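PDB 6M5M: N-acetylglucosamine-specific lectin from Saxidomus purpuratus, which binds N-acetylglucosamine and calcium ions, and probably recognises carbohydrates as a C-type lectin. Local coordinates for residues Y88-R93 with L126-Y131. Numbering follows the deposited sequence.
Sequences YWIGAR and LDYLNY. With NAG (2-acetamido-2-deoxy-beta-D-glucopyranose), chain G.
I90 meets Y128 on one side of an antiparallel strand pair, and W89 meets D127 beside the bound sugar on the other; the pair belongs to the C-type lectin fold, joining strand 87-95 to strand 125-131 within a four-stranded sheet. The register is fixed by Y88 and Y128, a hydrogen-bonded pair whose amides and carbonyls bond reciprocally, Y88 N to Y128 O at 2.9 Å. W89 and D127 form the following non-hydrogen-bonded pair. Next, I90 N donates almost straight to L126 O (173° at the hydrogen). Past the inverse gamma turn centred on G91, L126 N turns to A92 O, not I90 O, so L126 bonds residues on both sides of the turn.

I90 and Y128 cross at about a right angle. CG2 of I90 lies in the ring plane, 3.5 Å from CD1 of Y128, which identifies an edge contact, while the phenol OH is engaged by D72 and W138. Further along, CB of A92 packs against both methyls of L126, 3.7 Å from its CD1.

On the sugar side, the indole of W89 presents its edge to L126 O, 3.4 Å from CE3. With chi1 at 53°, CG of D127 stands between its own backbone N and carbonyl carbon, bringing the carboxylate obliquely against the indole, the planes 22° apart; OD2 is 3.6 Å from CZ3 of W89. N139, which coordinates the second calcium and hydrogen-bonds the sugar, bonds OD1 through its ND2, which is consistent with D127 positioning N139 from the second shell of that calcium. D127 also touches the acetamido group, where its OD2 lies 2.4 Å from O7 of the N-acetylglucosamine, an unusually short approach between two oxygens whose nature stays undecided.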
loop_
_atom_site.group_PDB
_atom_site.type_symbol
_atom_site.label_atom_id
_atom_site.label_comp_id
_atom_site.label_asym_id
_atom_site.label_seq_id
_atom_site.Cartn_x
_atom_site.Cartn_y
_atom_site.Cartn_z
ATOM N N TYR B 88 3.485 -3.628 -22.902
ATOM C CA TYR B 88 4.563 -2.807 -22.292
ATOM C C TYR B 88 4.984 -3.382 -20.917
ATOM O O TYR B 88 4.103 -3.642 -20.035
ATOM C CB TYR B 88 4.093 -1.357 -22.171
ATOM C CG TYR B 88 3.833 -0.610 -23.475
ATOM C CD1 TYR B 88 2.770 -0.923 -24.300
ATOM C CD2 TYR B 88 4.611 0.478 -23.834
ATOM C CE1 TYR B 88 2.523 -0.221 -25.485
ATOM C CE2 TYR B 88 4.392 1.179 -25.013
ATOM C CZ TYR B 88 3.331 0.853 -25.843
ATOM O OH TYR B 88 3.181 1.579 -27.015
ATOM N N TRP B 89 6.289 -3.549 -20.710
ATOM C CA TRP B 89 6.831 -4.105 -19.431
ATOM C C TRP B 89 6.539 -3.178 -18.247
ATOM O O TRP B 89 6.705 -1.965 -18.397
ATOM C CB TRP B 89 8.311 -4.364 -19.580
ATOM C CG TRP B 89 8.658 -5.477 -20.511
ATOM C CD1 TRP B 89 9.492 -5.388 -21.581
ATOM C CD2 TRP B 89 8.159 -6.830 -20.504
ATOM N NE1 TRP B 89 9.628 -6.603 -22.182
ATOM C CE2 TRP B 89 8.802 -7.503 -21.579
ATOM C CE3 TRP B 89 7.304 -7.580 -19.678
ATOM C CZ2 TRP B 89 8.642 -8.854 -21.852
ATOM C CZ3 TRP B 89 7.125 -8.913 -19.977
ATOM C CH2 TRP B 89 7.778 -9.545 -21.038
ATOM N N ILE B 90 6.236 -3.709 -17.046
ATOM C CA ILE B 90 6.035 -2.891 -15.810
ATOM C C ILE B 90 6.884 -3.463 -14.670
ATOM O O ILE B 90 7.508 -4.459 -14.932
ATOM C CB ILE B 90 4.559 -2.643 -15.490
ATOM C CG1 ILE B 90 3.807 -3.922 -15.149
ATOM C CG2 ILE B 90 3.823 -1.956 -16.640
ATOM C CD1 ILE B 90 2.372 -3.694 -14.802
ATOM N N GLY B 91 6.968 -2.794 -13.516
ATOM C CA GLY B 91 7.965 -3.077 -12.461
ATOM C C GLY B 91 7.463 -4.116 -11.461
ATOM O O GLY B 91 7.436 -3.833 -10.225
ATOM N N ALA B 92 6.982 -5.242 -11.985
ATOM C CA ALA B 92 6.487 -6.371 -11.161
ATOM C C ALA B 92 7.038 -7.684 -11.713
ATOM O O ALA B 92 7.110 -7.854 -12.963
ATOM C CB ALA B 92 4.975 -6.381 -11.151
ATOM N N ARG B 93 7.357 -8.624 -10.824
ATOM C CA ARG B 93 7.754 -9.990 -11.227
ATOM C C ARG B 93 7.553 -10.920 -10.029
ATOM O O ARG B 93 7.227 -10.458 -8.912
ATOM C CB ARG B 93 9.173 -10.023 -11.810
ATOM C CG ARG B 93 10.303 -9.996 -10.798
ATOM C CD ARG B 93 11.681 -10.222 -11.440
ATOM N NE ARG B 93 11.759 -11.443 -12.230
ATOM C CZ ARG B 93 12.808 -11.837 -12.938
ATOM N NH1 ARG B 93 13.899 -11.094 -13.006
ATOM N NH2 ARG B 93 12.743 -12.966 -13.615
ATOM N N LEU B 126 5.732 -9.039 -15.347
ATOM C CA LEU B 126 4.443 -8.440 -15.691
ATOM C C LEU B 126 4.651 -7.394 -16.794
ATOM O O LEU B 126 5.707 -6.730 -16.834
ATOM C CB LEU B 126 3.738 -7.817 -14.493
ATOM C CG LEU B 126 2.936 -8.780 -13.614
ATOM C CD1 LEU B 126 3.893 -9.571 -12.767
ATOM C CD2 LEU B 126 1.976 -7.963 -12.763
ATOM N N ASP B 127 3.661 -7.347 -17.643
ATOM C CA ASP B 127 3.378 -6.274 -18.618
ATOM C C ASP B 127 1.910 -5.873 -18.519
ATOM O O ASP B 127 1.086 -6.642 -17.941
ATOM C CB ASP B 127 3.768 -6.696 -20.035
ATOM C CG ASP B 127 3.261 -7.996 -20.634
ATOM O OD1 ASP B 127 2.169 -8.509 -20.215
ATOM O OD2 ASP B 127 3.961 -8.492 -21.577
ATOM N N TYR B 128 1.602 -4.720 -19.107
ATOM C CA TYR B 128 0.263 -4.414 -19.654
ATOM C C TYR B 128 0.200 -5.087 -21.012
ATOM O O TYR B 128 1.165 -4.910 -21.793
ATOM C CB TYR B 128 -0.001 -2.908 -19.720
ATOM C CG TYR B 128 -0.480 -2.301 -18.417
ATOM C CD1 TYR B 128 0.412 -1.883 -17.426
ATOM C CD2 TYR B 128 -1.847 -2.177 -18.169
ATOM C CE1 TYR B 128 -0.055 -1.337 -16.229
ATOM C CE2 TYR B 128 -2.327 -1.609 -17.000
ATOM C CZ TYR B 128 -1.424 -1.258 -15.991
ATOM O OH TYR B 128 -1.890 -0.708 -14.826
ATOM N N LEU B 129 -0.867 -5.874 -21.228
ATOM C CA LEU B 129 -1.157 -6.670 -22.449
ATOM C C LEU B 129 -2.495 -6.254 -23.065
ATOM O O LEU B 129 -3.467 -6.010 -22.322
ATOM C CB LEU B 129 -1.175 -8.164 -22.058
ATOM C CG LEU B 129 -1.481 -9.143 -23.185
ATOM C CD1 LEU B 129 -0.367 -9.231 -24.202
ATOM C CD2 LEU B 129 -1.840 -10.533 -22.634
ATOM N N ASN B 130 -2.545 -6.179 -24.395
ATOM C CA ASN B 130 -3.772 -6.054 -25.218
ATOM C C ASN B 130 -3.768 -7.228 -26.190
ATOM O O ASN B 130 -3.063 -7.190 -27.199
ATOM C CB ASN B 130 -3.825 -4.676 -25.888
ATOM C CG ASN B 130 -5.075 -4.466 -26.712
ATOM O OD1 ASN B 130 -6.177 -4.785 -26.265
ATOM N ND2 ASN B 130 -4.893 -3.927 -27.914
ATOM N N TYR B 131 -4.493 -8.289 -25.842
ATOM C CA TYR B 131 -4.586 -9.533 -26.639
ATOM C C TYR B 131 -5.832 -10.284 -26.192
ATOM O O TYR B 131 -5.975 -10.581 -24.994
ATOM C CB TYR B 131 -3.300 -10.360 -26.517
ATOM C CG TYR B 131 -3.267 -11.531 -27.471
ATOM C CD1 TYR B 131 -3.118 -11.338 -28.839
ATOM C CD2 TYR B 131 -3.476 -12.824 -27.017
ATOM C CE1 TYR B 131 -3.147 -12.409 -29.720
ATOM C CE2 TYR B 131 -3.514 -13.905 -27.890
ATOM C CZ TYR B 131 -3.346 -13.694 -29.241
ATOM O OH TYR B 131 -3.374 -14.759 -30.093
HETATM C C1 NAG G . 1.102 -13.124 -25.142
HETATM C C2 NAG G . 1.866 -12.573 -23.974
HETATM C C3 NAG G . 1.839 -13.955 -23.244
HETATM C C4 NAG G . 0.411 -14.380 -23.052
HETATM C C5 NAG G . -0.358 -14.319 -24.340
HETATM C C6 NAG G . -1.809 -14.719 -24.185
HETATM C C7 NAG G . 3.670 -11.102 -23.457
HETATM C C8 NAG G . 5.083 -10.830 -23.738
HETATM N N2 NAG G . 3.176 -12.067 -24.208
HETATM O O1 NAG G . 1.381 -13.228 -26.496
HETATM O O3 NAG G . 2.370 -13.949 -21.996
HETATM O O4 NAG G . 0.376 -15.747 -22.641
HETATM O O5 NAG G . -0.230 -12.983 -24.866
HETATM O O6 NAG G . -2.429 -13.977 -23.130
HETATM O O7 NAG G . 3.005 -10.497 -22.583
#